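Local coordinates for 6-phospho-beta-d glycosidase (Streptococcus pyogenes, PDB 5FOO), which hydrolyses the beta-glycosidic bond of 6-phosphorylated beta-glucosides, probably by the double-displacement, retaining mechanism of glycoside hydrolase family 1, at residues D40-Y45 and S423-Y428; A239-A244 and K302-P307; P361-E366 and N409-H414. The protein carries 1 engineered substitution. One frame throughout, in Å; residues are numbered along the deposited sequence.

How the contacts relate
All three contacts lie in one (beta/alpha)8-barrel chain, but only contact 3 joins barrel strands. Contact 3 is core: two neighbouring strands, tied by backbone hydrogen bonds and packed with aromatic rings. Contact 1 joins a loop that reaches the ligand to a second loop and is only partly buried; one direct backbone bond, a water bridge and a leucine methyl on a phenyl face hold it. Contacts 1 and 3 lie on opposite sides of the chain's centre, their centres 29 Å apart, yet both touch the 6-phosphocyclophellitol, one by a tryptophan N-H and the other by a covalent bond. Contact 2 is buried but peripheral, pairing a helix with a small additional sheet through alanine and valine methyls and no hydrogen bond.

Contact 1: D40-Y45 and S423-Y428; sequences DLFYDY and SWLNAY. With JAZ (6-phosphocyclophellitol), chain G.
L425 and F42 start from the same first torsion, each CG anti to its carbonyl carbon (chi1 -65° in L425, -67° in F42), and from there the two side chains converge. L425 lays its CD2 methyl over one face of the F42 ring, 3.7 Å from the ring centroid and displaced toward the rim at CZ. The same methyl also packs against the backbone oxygen of L41. At the ring's edge, near its plane, CD2 of F42 stands 3.5 Å from W424 O, an oxygen that also accepts the A427 N-H within its own turn.

The backbones are joined at one point: Y43 N donates to L425 O at 3.1 Å, with the donor nearly on the line of the carbonyl. F42 CA adds a C-H contact to that oxygen. Further on, a water bridges the loops, donating to Y43 O at 2.9 Å and accepting from Y428 N at 3.0 Å, while A427 CB sits 3.6 Å from Y43 O.

In the family 1 (beta/alpha)8 barrel these are loops of the first and last barrel strands, neighbours where the barrel closes. The start of the 423-428 loop reaches the ligand. The W424 side chain leaves the backbone on the side away from 40-45, and NE1 donates to O16 of the 6-phosphocyclophellitol at 3.0 Å, the N-H...O angle being 156° and the acceptor lying in the indole plane, at the ring's edge. F31 of helix 30-37 touches both F42 and W424, which places F42 in a second shell around the sugar-binding tryptophan. W34 of the same helix packs against L41 and L425.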
loop_
_atom_site.group_PDB
_atom_site.type_symbol
_atom_site.label_atom_id
_atom_site.label_comp_id
_atom_site.label_asym_id
_atom_site.label_seq_id
_atom_site.Cartn_x
_atom_site.Cartn_y
_atom_site.Cartn_z
ATOM N N ASP A 40 7.051 -23.159 5.639
ATOM C CA ASP A 40 8.446 -22.915 5.992
ATOM C C ASP A 40 9.053 -21.760 5.161
ATOM O O ASP A 40 10.136 -21.277 5.499
ATOM C CB ASP A 40 9.288 -24.206 6.008
ATOM C CG ASP A 40 9.084 -25.039 4.808
ATOM O OD1 ASP A 40 9.132 -24.465 3.697
ATOM O OD2 ASP A 40 8.837 -26.253 5.000
ATOM N N LEU A 41 8.315 -21.240 4.165
ATOM C CA LEU A 41 8.678 -19.978 3.529
ATOM C C LEU A 41 8.446 -18.772 4.424
ATOM O O LEU A 41 8.855 -17.669 4.047
ATOM C CB LEU A 41 7.960 -19.786 2.216
ATOM C CG LEU A 41 8.045 -20.855 1.126
ATOM C CD1 LEU A 41 7.142 -20.409 -0.006
ATOM C CD2 LEU A 41 9.470 -21.117 0.640
ATOM N N PHE A 42 7.837 -18.960 5.600
ATOM C CA PHE A 42 7.420 -17.856 6.445
ATOM C C PHE A 42 8.230 -17.836 7.680
ATOM O O PHE A 42 8.286 -18.812 8.402
ATOM C CB PHE A 42 5.893 -17.953 6.759
ATOM C CG PHE A 42 5.019 -17.744 5.563
ATOM C CD1 PHE A 42 4.821 -18.773 4.610
ATOM C CD2 PHE A 42 4.428 -16.512 5.333
ATOM C CE1 PHE A 42 4.060 -18.557 3.444
ATOM C CE2 PHE A 42 3.614 -16.299 4.190
ATOM C CZ PHE A 42 3.423 -17.312 3.235
ATOM N N TYR A 43 8.827 -16.689 7.976
ATOM C CA TYR A 43 9.634 -16.544 9.192
ATOM C C TYR A 43 9.019 -17.056 10.510
ATOM O O TYR A 43 7.918 -16.675 10.906
ATOM C CB TYR A 43 10.072 -15.092 9.336
ATOM C CG TYR A 43 11.249 -14.910 10.237
ATOM C CD1 TYR A 43 12.550 -15.134 9.787
ATOM C CD2 TYR A 43 11.057 -14.533 11.540
ATOM C CE1 TYR A 43 13.635 -14.961 10.655
ATOM C CE2 TYR A 43 12.090 -14.374 12.410
ATOM C CZ TYR A 43 13.373 -14.607 11.983
ATOM O OH TYR A 43 14.334 -14.406 12.934
ATOM N N ASP A 44 9.787 -17.894 11.229
ATOM C CA ASP A 44 9.364 -18.610 12.439
ATOM C C ASP A 44 8.090 -19.420 12.251
ATOM O O ASP A 44 7.438 -19.718 13.239
ATOM C CB ASP A 44 9.227 -17.699 13.676
ATOM C CG ASP A 44 10.556 -17.168 14.162
ATOM O OD1 ASP A 44 11.590 -17.704 13.801
ATOM O OD2 ASP A 44 10.604 -16.194 14.918
ATOM N N TYR A 45 7.769 -19.774 11.004
ATOM C CA TYR A 45 6.557 -20.483 10.654
ATOM C C TYR A 45 5.231 -19.770 11.036
ATOM O O TYR A 45 4.207 -20.421 11.125
ATOM C CB TYR A 45 6.586 -21.930 11.247
ATOM C CG TYR A 45 7.922 -22.604 11.078
ATOM C CD1 TYR A 45 8.307 -23.116 9.849
ATOM C CD2 TYR A 45 8.805 -22.724 12.158
ATOM C CE1 TYR A 45 9.572 -23.733 9.686
ATOM C CE2 TYR A 45 10.055 -23.336 12.002
ATOM C CZ TYR A 45 10.419 -23.821 10.761
ATOM O OH TYR A 45 11.602 -24.409 10.617
ATOM N N SER A 423 3.987 -9.250 8.351
ATOM C CA SER A 423 4.435 -8.782 7.026
ATOM C C SER A 423 4.742 -9.936 6.020
ATOM O O SER A 423 5.877 -10.108 5.580
ATOM C CB SER A 423 5.636 -7.757 6.993
ATOM O OG SER A 423 5.980 -6.872 8.102
ATOM N N TRP A 424 3.739 -10.690 5.649
ATOM C CA TRP A 424 3.814 -11.509 4.478
ATOM C C TRP A 424 4.911 -12.615 4.772
ATOM O O TRP A 424 4.985 -13.150 5.915
ATOM C CB TRP A 424 4.117 -10.604 3.253
ATOM C CG TRP A 424 3.230 -9.361 3.204
ATOM C CD1 TRP A 424 3.633 -8.066 3.274
ATOM C CD2 TRP A 424 1.785 -9.324 3.055
ATOM N NE1 TRP A 424 2.553 -7.223 3.139
ATOM C CE2 TRP A 424 1.409 -7.962 3.021
ATOM C CE3 TRP A 424 0.795 -10.297 2.973
ATOM C CZ2 TRP A 424 0.075 -7.558 2.947
ATOM C CZ3 TRP A 424 -0.564 -9.897 2.865
ATOM C CH2 TRP A 424 -0.901 -8.534 2.861
ATOM N N LEU A 425 5.809 -12.857 3.815
ATOM C CA LEU A 425 6.870 -13.864 4.006
ATOM C C LEU A 425 7.726 -13.566 5.226
ATOM O O LEU A 425 8.100 -14.497 5.923
ATOM C CB LEU A 425 7.717 -14.025 2.749
ATOM C CG LEU A 425 6.924 -14.584 1.591
ATOM C CD1 LEU A 425 7.804 -14.581 0.364
ATOM C CD2 LEU A 425 6.392 -15.985 1.871
ATOM N N ASN A 426 7.939 -12.306 5.583
ATOM C CA ASN A 426 8.688 -12.016 6.802
ATOM C C ASN A 426 7.944 -12.052 8.101
ATOM O O ASN A 426 8.555 -11.845 9.195
ATOM C CB ASN A 426 9.389 -10.681 6.646
ATOM C CG ASN A 426 10.261 -10.671 5.440
ATOM O OD1 ASN A 426 9.985 -10.023 4.462
ATOM N ND2 ASN A 426 11.267 -11.472 5.477
ATOM N N ALA A 427 6.628 -12.278 8.022
ATOM C CA ALA A 427 5.823 -12.422 9.233
ATOM C C ALA A 427 6.244 -11.357 10.242
ATOM O O ALA A 427 6.224 -10.214 9.881
ATOM C CB ALA A 427 5.941 -13.845 9.786
ATOM N N TYR A 428 6.689 -11.722 11.446
ATOM C CA TYR A 428 7.035 -10.786 12.512
ATOM C C TYR A 428 8.528 -10.678 12.717
ATOM O O TYR A 428 8.978 -10.268 13.767
ATOM C CB TYR A 428 6.337 -11.246 13.840
ATOM C CG TYR A 428 4.826 -10.984 13.834
ATOM C CD1 TYR A 428 4.292 -9.753 14.234
ATOM C CD2 TYR A 428 3.940 -11.972 13.416
ATOM C CE1 TYR A 428 2.907 -9.510 14.184
ATOM C CE2 TYR A 428 2.561 -11.765 13.368
ATOM C CZ TYR A 428 2.045 -10.542 13.737
ATOM O OH TYR A 428 0.677 -10.410 13.668
HETATM C C2 JAZ G . 4.263 -3.955 4.322
HETATM C C3 JAZ G . 2.974 -3.259 3.837
HETATM C C4 JAZ G . 3.218 -2.535 2.518
HETATM C C5 JAZ G . 4.330 -1.499 2.616
HETATM C C6 JAZ G . 5.581 -2.116 3.201
HETATM C C7 JAZ G . 5.312 -2.864 4.508
HETATM C C8 JAZ G . 6.595 -3.356 5.171
HETATM O O9 JAZ G . 7.198 -4.293 4.283
HETATM P P10 JAZ G . 8.056 -5.486 4.888
HETATM O O11 JAZ G . 8.467 -6.266 3.690
HETATM O O12 JAZ G . 7.347 -6.156 5.990
HETATM O O13 JAZ G . 9.206 -4.854 5.540
HETATM O O14 JAZ G . 6.206 -2.958 2.224
HETATM O O15 JAZ G . 4.058 -4.578 5.595
HETATM O O16 JAZ G . 2.018 -4.269 3.636
HETATM O O17 JAZ G . 2.019 -1.928 2.068
HETATM O O HOH W 1 7.300 -14.423 12.573
#

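Contact 2: A239-A244 and K302-P307; sequences AAAHFA and KRVKAP
The flat group that matters between A240 and the facing strand is the peptide joining K305 to A306. A240 CB stands over one face of it, 3.5 Å from K305 O and 3.6 Å from A306 N. At the edge of this peptide the A306 N-H turns to D237 OD1, at the beginning of the same helix, which ties the residue just after the strand to the helix that lies over it.

This is helix-on-sheet packing at the periphery of the family 1 (beta/alpha)8 barrel. Strand 302-305 is not one of the eight barrel strands; it follows barrel strand 293-297 and is the middle member of a small mixed sheet, between 228-230 and 324-325. Helix 235-258 runs over it, the segment axes approaching to 7.2 Å at 131° between their directions. So close an approach is possible because the helix presents only alanines here: A240 and A244, one turn apart, aim their methyls at the strand, and A241 lies beside them.

V304 is the strand's answer, its CB directed at the helix. Its CG1 is anti to the carbonyl carbon (chi1 -58°), which leaves CG2 between the backbone N and the carbonyl carbon. CG2 presses against the helix backbone itself, 3.6 Å from A241 CA and 3.7 Å from A241 N, and meets A241 CB at 4.0 Å. No hydrogen bond crosses between the segments; the polar backbone of V304 is paired within the sheet, to Y229 and A231. Y323, from the loop preceding strand 324-325, touches A240, A244 and V304 alike. One turn farther along the helix, the second valine methyl has its own neighbour, with V304 CG1 and A244 CB 4.3 Å apart.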
loop_
_atom_site.group_PDB
_atom_site.type_symbol
_atom_site.label_atom_id
_atom_site.label_comp_id
_atom_site.label_asym_id
_atom_site.label_seq_id
_atom_site.Cartn_x
_atom_site.Cartn_y
_atom_site.Cartn_z
ATOM N N ALA A 239 19.080 6.848 -19.067
ATOM C CA ALA A 239 18.034 6.194 -19.808
ATOM C C ALA A 239 17.510 5.005 -18.964
ATOM O O ALA A 239 16.334 4.728 -18.973
ATOM C CB ALA A 239 18.545 5.751 -21.177
ATOM N N ALA A 240 18.376 4.324 -18.225
ATOM C CA ALA A 240 17.925 3.326 -17.259
ATOM C C ALA A 240 16.877 3.865 -16.230
ATOM O O ALA A 240 15.830 3.221 -16.011
ATOM C CB ALA A 240 19.097 2.742 -16.488
ATOM N N ALA A 241 17.187 4.993 -15.590
ATOM C CA ALA A 241 16.288 5.666 -14.601
ATOM C C ALA A 241 14.991 6.095 -15.235
ATOM O O ALA A 241 13.902 5.876 -14.677
ATOM C CB ALA A 241 16.968 6.884 -13.963
ATOM N N HIS A 242 15.124 6.613 -16.452
ATOM C CA HIS A 242 13.999 7.035 -17.234
ATOM C C HIS A 242 13.051 5.874 -17.433
ATOM O O HIS A 242 11.834 6.023 -17.189
ATOM C CB HIS A 242 14.417 7.610 -18.599
ATOM C CG HIS A 242 13.268 8.188 -19.360
ATOM N ND1 HIS A 242 12.607 9.324 -18.946
ATOM C CD2 HIS A 242 12.604 7.753 -20.439
ATOM C CE1 HIS A 242 11.626 9.598 -19.768
ATOM N NE2 HIS A 242 11.597 8.652 -20.679
ATOM N N PHE A 243 13.559 4.730 -17.894
ATOM C CA PHE A 243 12.648 3.627 -18.122
ATOM C C PHE A 243 12.132 3.085 -16.795
ATOM O O PHE A 243 10.958 2.765 -16.678
ATOM C CB PHE A 243 13.178 2.516 -19.085
ATOM C CG PHE A 243 12.162 1.420 -19.290
ATOM C CD1 PHE A 243 11.160 1.543 -20.247
ATOM C CD2 PHE A 243 12.102 0.354 -18.415
ATOM C CE1 PHE A 243 10.172 0.571 -20.340
ATOM C CE2 PHE A 243 11.094 -0.635 -18.525
ATOM C CZ PHE A 243 10.145 -0.522 -19.471
ATOM N N ALA A 244 12.972 3.018 -15.765
ATOM C CA ALA A 244 12.510 2.516 -14.503
ATOM C C ALA A 244 11.349 3.363 -13.917
ATOM O O ALA A 244 10.436 2.818 -13.255
ATOM C CB ALA A 244 13.610 2.411 -13.517
ATOM N N LYS A 302 15.017 3.916 -4.207
ATOM C CA LYS A 302 15.442 2.972 -5.249
ATOM C C LYS A 302 16.503 3.736 -6.037
ATOM O O LYS A 302 16.313 4.928 -6.310
ATOM C CB LYS A 302 14.297 2.592 -6.210
ATOM C CG LYS A 302 13.009 2.043 -5.580
ATOM N N ARG A 303 17.622 3.074 -6.371
ATOM C CA ARG A 303 18.554 3.558 -7.375
ATOM C C ARG A 303 18.815 2.497 -8.458
ATOM O O ARG A 303 18.767 1.290 -8.200
ATOM C CB ARG A 303 19.877 3.961 -6.736
ATOM C CG ARG A 303 19.750 4.883 -5.537
ATOM C CD ARG A 303 21.061 4.980 -4.741
ATOM N NE ARG A 303 20.861 5.862 -3.615
ATOM C CZ ARG A 303 20.701 7.196 -3.715
ATOM N NH1 ARG A 303 20.810 7.854 -4.861
ATOM N NH2 ARG A 303 20.520 7.895 -2.620
ATOM N N VAL A 304 19.087 2.967 -9.665
ATOM C CA VAL A 304 19.310 2.061 -10.782
ATOM C C VAL A 304 20.486 2.515 -11.642
ATOM O O VAL A 304 20.919 3.678 -11.561
ATOM C CB VAL A 304 18.084 1.940 -11.682
ATOM C CG1 VAL A 304 16.881 1.445 -10.868
ATOM C CG2 VAL A 304 17.833 3.255 -12.393
ATOM N N LYS A 305 20.984 1.573 -12.451
ATOM C CA LYS A 305 22.028 1.842 -13.462
ATOM C C LYS A 305 21.670 1.095 -14.745
ATOM O O LYS A 305 20.794 0.240 -14.733
ATOM C CB LYS A 305 23.421 1.392 -12.973
ATOM C CG LYS A 305 23.488 -0.111 -12.748
ATOM C CD LYS A 305 24.840 -0.629 -12.286
ATOM C CE LYS A 305 24.662 -2.112 -12.001
ATOM N NZ LYS A 305 25.958 -2.671 -11.616
ATOM N N ALA A 306 22.350 1.456 -15.834
ATOM C CA ALA A 306 22.310 0.720 -17.081
ATOM C C ALA A 306 22.598 -0.748 -16.807
ATOM O O ALA A 306 23.423 -1.057 -15.958
ATOM C CB ALA A 306 23.364 1.234 -18.043
ATOM N N PRO A 307 21.879 -1.643 -17.486
ATOM C CA PRO A 307 22.088 -3.063 -17.239
ATOM C C PRO A 307 23.579 -3.538 -17.430
ATOM O O PRO A 307 24.221 -3.205 -18.377
ATOM C CB PRO A 307 21.112 -3.754 -18.198
ATOM C CG PRO A 307 20.673 -2.748 -19.150
ATOM C CD PRO A 307 20.999 -1.380 -18.615
#

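Contact 3: P361-E366 and N409-H414; sequences PWFLSE and NCFGYH. With JAZ (6-phosphocyclophellitol), chain G.
F363, W362 and H414 have more surface buried than any other residues where strands 362-367 and 410-416, the seventh and eighth of the barrel, run side by side in parallel. F363 faces the barrel interior. Its CG lies between the backbone N and the carbonyl carbon (chi1 78°), and its CB rests over the face of the F411 ring, 3.9 Å from the centroid. At the other end of the F363 ring an edge meets the face of H414: CE2 comes within 3.7 Å of H414 ND1, with the planes at 90°. G412, with no side chain, lets F363 CB come to 3.3 Å from G412 O.

W362 points the opposite way, toward helices 344-356 and 387-405. C410 covers one face of its six-membered ring, with SG 4.1 Å from the centroid and CB beside it, while the indole NE1 bonds to S408 OG. W362 bonds to the neighbouring segment at both its backbone N and O, the N donating to N409 O and the O accepting from F411 N. A beta bulge then shifts the register by one residue, and L364 resumes the ladder, its N bonding to G412 O and its O receiving H414 N at 2.9 Å.

H414 is held at both nitrogens: NE2 by S72 OG, ND1 by a water that also donates to S365 O at 2.7 Å. E366, the residue after S365, is covalently joined through OE2 to C5 of the 6-phosphocyclophellitol at 1.5 Å. That bond is consistent with E366 acting as the nucleophile of family 1 double-displacement chemistry, trapped here by the cyclophellitol.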
loop_
_atom_site.group_PDB
_atom_site.type_symbol
_atom_site.label_atom_id
_atom_site.label_comp_id
_atom_site.label_asym_id
_atom_site.label_seq_id
_atom_site.Cartn_x
_atom_site.Cartn_y
_atom_site.Cartn_z
ATOM N N PRO A 361 -4.650 16.594 -4.501
ATOM C CA PRO A 361 -4.369 16.203 -3.105
ATOM C C PRO A 361 -3.758 14.814 -2.949
ATOM O O PRO A 361 -4.140 13.875 -3.667
ATOM C CB PRO A 361 -5.735 16.313 -2.402
ATOM C CG PRO A 361 -6.631 17.078 -3.366
ATOM C CD PRO A 361 -6.077 16.893 -4.741
ATOM N N TRP A 362 -2.837 14.696 -1.993
ATOM C CA TRP A 362 -2.219 13.401 -1.683
ATOM C C TRP A 362 -1.777 13.388 -0.238
ATOM O O TRP A 362 -1.582 14.445 0.350
ATOM C CB TRP A 362 -1.027 13.160 -2.635
ATOM C CG TRP A 362 0.117 14.107 -2.402
ATOM C CD1 TRP A 362 0.212 15.393 -2.873
ATOM C CD2 TRP A 362 1.321 13.866 -1.656
ATOM N NE1 TRP A 362 1.391 15.962 -2.458
ATOM C CE2 TRP A 362 2.092 15.054 -1.714
ATOM C CE3 TRP A 362 1.828 12.769 -0.938
ATOM C CZ2 TRP A 362 3.336 15.175 -1.084
ATOM C CZ3 TRP A 362 3.056 12.891 -0.312
ATOM C CH2 TRP A 362 3.800 14.086 -0.398
ATOM N N PHE A 363 -1.667 12.203 0.345
ATOM C CA PHE A 363 -0.996 12.025 1.635
ATOM C C PHE A 363 0.046 10.881 1.652
ATOM O O PHE A 363 0.002 9.961 0.841
ATOM C CB PHE A 363 -2.001 11.828 2.750
ATOM C CG PHE A 363 -2.593 10.461 2.839
ATOM C CD1 PHE A 363 -3.366 9.944 1.822
ATOM C CD2 PHE A 363 -2.434 9.684 4.015
ATOM C CE1 PHE A 363 -3.953 8.713 1.973
ATOM C CE2 PHE A 363 -3.004 8.448 4.130
ATOM C CZ PHE A 363 -3.795 7.976 3.116
ATOM N N LEU A 364 0.991 10.966 2.571
ATOM C CA LEU A 364 2.031 9.962 2.653
ATOM C C LEU A 364 1.436 8.848 3.448
ATOM O O LEU A 364 1.329 8.922 4.678
ATOM C CB LEU A 364 3.261 10.517 3.314
ATOM C CG LEU A 364 4.501 9.617 3.408
ATOM C CD1 LEU A 364 4.863 9.036 2.065
ATOM C CD2 LEU A 364 5.668 10.448 3.920
ATOM N N SER A 365 1.057 7.795 2.740
ATOM C CA SER A 365 0.121 6.794 3.244
ATOM C C SER A 365 0.768 5.606 3.923
ATOM O O SER A 365 0.044 4.784 4.562
ATOM C CB SER A 365 -0.807 6.326 2.090
ATOM O OG SER A 365 -0.048 6.197 0.878
ATOM N N GLU A 366 2.100 5.501 3.824
ATOM C CA GLU A 366 2.796 4.395 4.480
ATOM C C GLU A 366 4.265 4.804 4.621
ATOM O O GLU A 366 4.970 4.897 3.658
ATOM C CB GLU A 366 2.686 3.119 3.610
ATOM C CG GLU A 366 3.450 1.893 4.099
ATOM C CD GLU A 366 3.678 0.795 3.064
ATOM O OE1 GLU A 366 3.669 1.036 1.856
ATOM O OE2 GLU A 366 3.916 -0.439 3.548
ATOM N N ASN A 409 0.634 19.841 -2.233
ATOM C CA ASN A 409 -0.667 19.679 -1.633
ATOM C C ASN A 409 -0.823 18.333 -0.885
ATOM O O ASN A 409 -1.656 17.485 -1.221
ATOM C CB ASN A 409 -1.647 19.838 -2.779
ATOM C CG ASN A 409 -3.096 19.965 -2.358
ATOM O OD1 ASN A 409 -3.420 20.219 -1.250
ATOM N ND2 ASN A 409 -3.970 19.751 -3.300
ATOM N N CYS A 410 -0.063 18.186 0.182
ATOM C CA CYS A 410 -0.121 17.029 1.086
ATOM C C CYS A 410 -1.034 17.264 2.308
ATOM O O CYS A 410 -0.905 18.253 3.007
ATOM C CB CYS A 410 1.305 16.734 1.567
ATOM S SG CYS A 410 1.359 15.307 2.633
ATOM N N PHE A 411 -1.939 16.355 2.593
ATOM C CA PHE A 411 -2.945 16.596 3.631
ATOM C C PHE A 411 -2.805 15.594 4.755
ATOM O O PHE A 411 -3.639 15.588 5.661
ATOM C CB PHE A 411 -4.370 16.571 3.031
ATOM C CG PHE A 411 -4.746 15.248 2.401
ATOM C CD1 PHE A 411 -5.193 14.179 3.189
ATOM C CD2 PHE A 411 -4.611 15.049 1.024
ATOM C CE1 PHE A 411 -5.540 12.945 2.625
ATOM C CE2 PHE A 411 -5.007 13.838 0.444
ATOM C CZ PHE A 411 -5.459 12.780 1.253
ATOM N N GLY A 412 -1.760 14.751 4.757
ATOM C CA GLY A 412 -1.644 13.769 5.865
ATOM C C GLY A 412 -0.426 12.857 5.894
ATOM O O GLY A 412 0.311 12.800 4.917
ATOM N N TYR A 413 -0.249 12.143 7.017
ATOM C CA TYR A 413 0.895 11.259 7.242
ATOM C C TYR A 413 0.442 10.078 8.080
ATOM O O TYR A 413 -0.120 10.225 9.162
ATOM C CB TYR A 413 1.955 12.035 7.961
ATOM C CG TYR A 413 3.187 11.246 8.310
ATOM C CD1 TYR A 413 4.143 10.912 7.351
ATOM C CD2 TYR A 413 3.404 10.831 9.589
ATOM C CE1 TYR A 413 5.276 10.221 7.701
ATOM C CE2 TYR A 413 4.527 10.149 9.924
ATOM C CZ TYR A 413 5.454 9.832 8.997
ATOM O OH TYR A 413 6.550 9.108 9.433
ATOM N N HIS A 414 0.613 8.893 7.533
ATOM C CA HIS A 414 0.258 7.661 8.192
ATOM C C HIS A 414 1.585 6.819 8.377
ATOM O O HIS A 414 2.272 6.478 7.432
ATOM C CB HIS A 414 -0.803 6.888 7.360
ATOM C CG HIS A 414 -2.226 7.212 7.693
ATOM N ND1 HIS A 414 -3.280 6.450 7.252
ATOM C CD2 HIS A 414 -2.770 8.191 8.466
ATOM C CE1 HIS A 414 -4.412 6.947 7.722
ATOM N NE2 HIS A 414 -4.121 8.008 8.463
HETATM C C2 JAZ G . 4.263 -3.955 4.322
HETATM C C3 JAZ G . 2.974 -3.259 3.837
HETATM C C4 JAZ G . 3.218 -2.535 2.518
HETATM C C5 JAZ G . 4.330 -1.499 2.616
HETATM C C6 JAZ G . 5.581 -2.116 3.201
HETATM C C7 JAZ G . 5.312 -2.864 4.508
HETATM C C8 JAZ G . 6.595 -3.356 5.171
HETATM O O9 JAZ G . 7.198 -4.293 4.283
HETATM P P10 JAZ G . 8.056 -5.486 4.888
HETATM O O11 JAZ G . 8.467 -6.266 3.690
HETATM O O12 JAZ G . 7.347 -6.156 5.990
HETATM O O13 JAZ G . 9.206 -4.854 5.540
HETATM O O14 JAZ G . 6.206 -2.958 2.224
HETATM O O15 JAZ G . 4.058 -4.578 5.595
HETATM O O16 JAZ G . 2.018 -4.269 3.636
HETATM O O17 JAZ G . 2.019 -1.928 2.068
HETATM O O HOH W 2 -2.610 5.127 4.952
#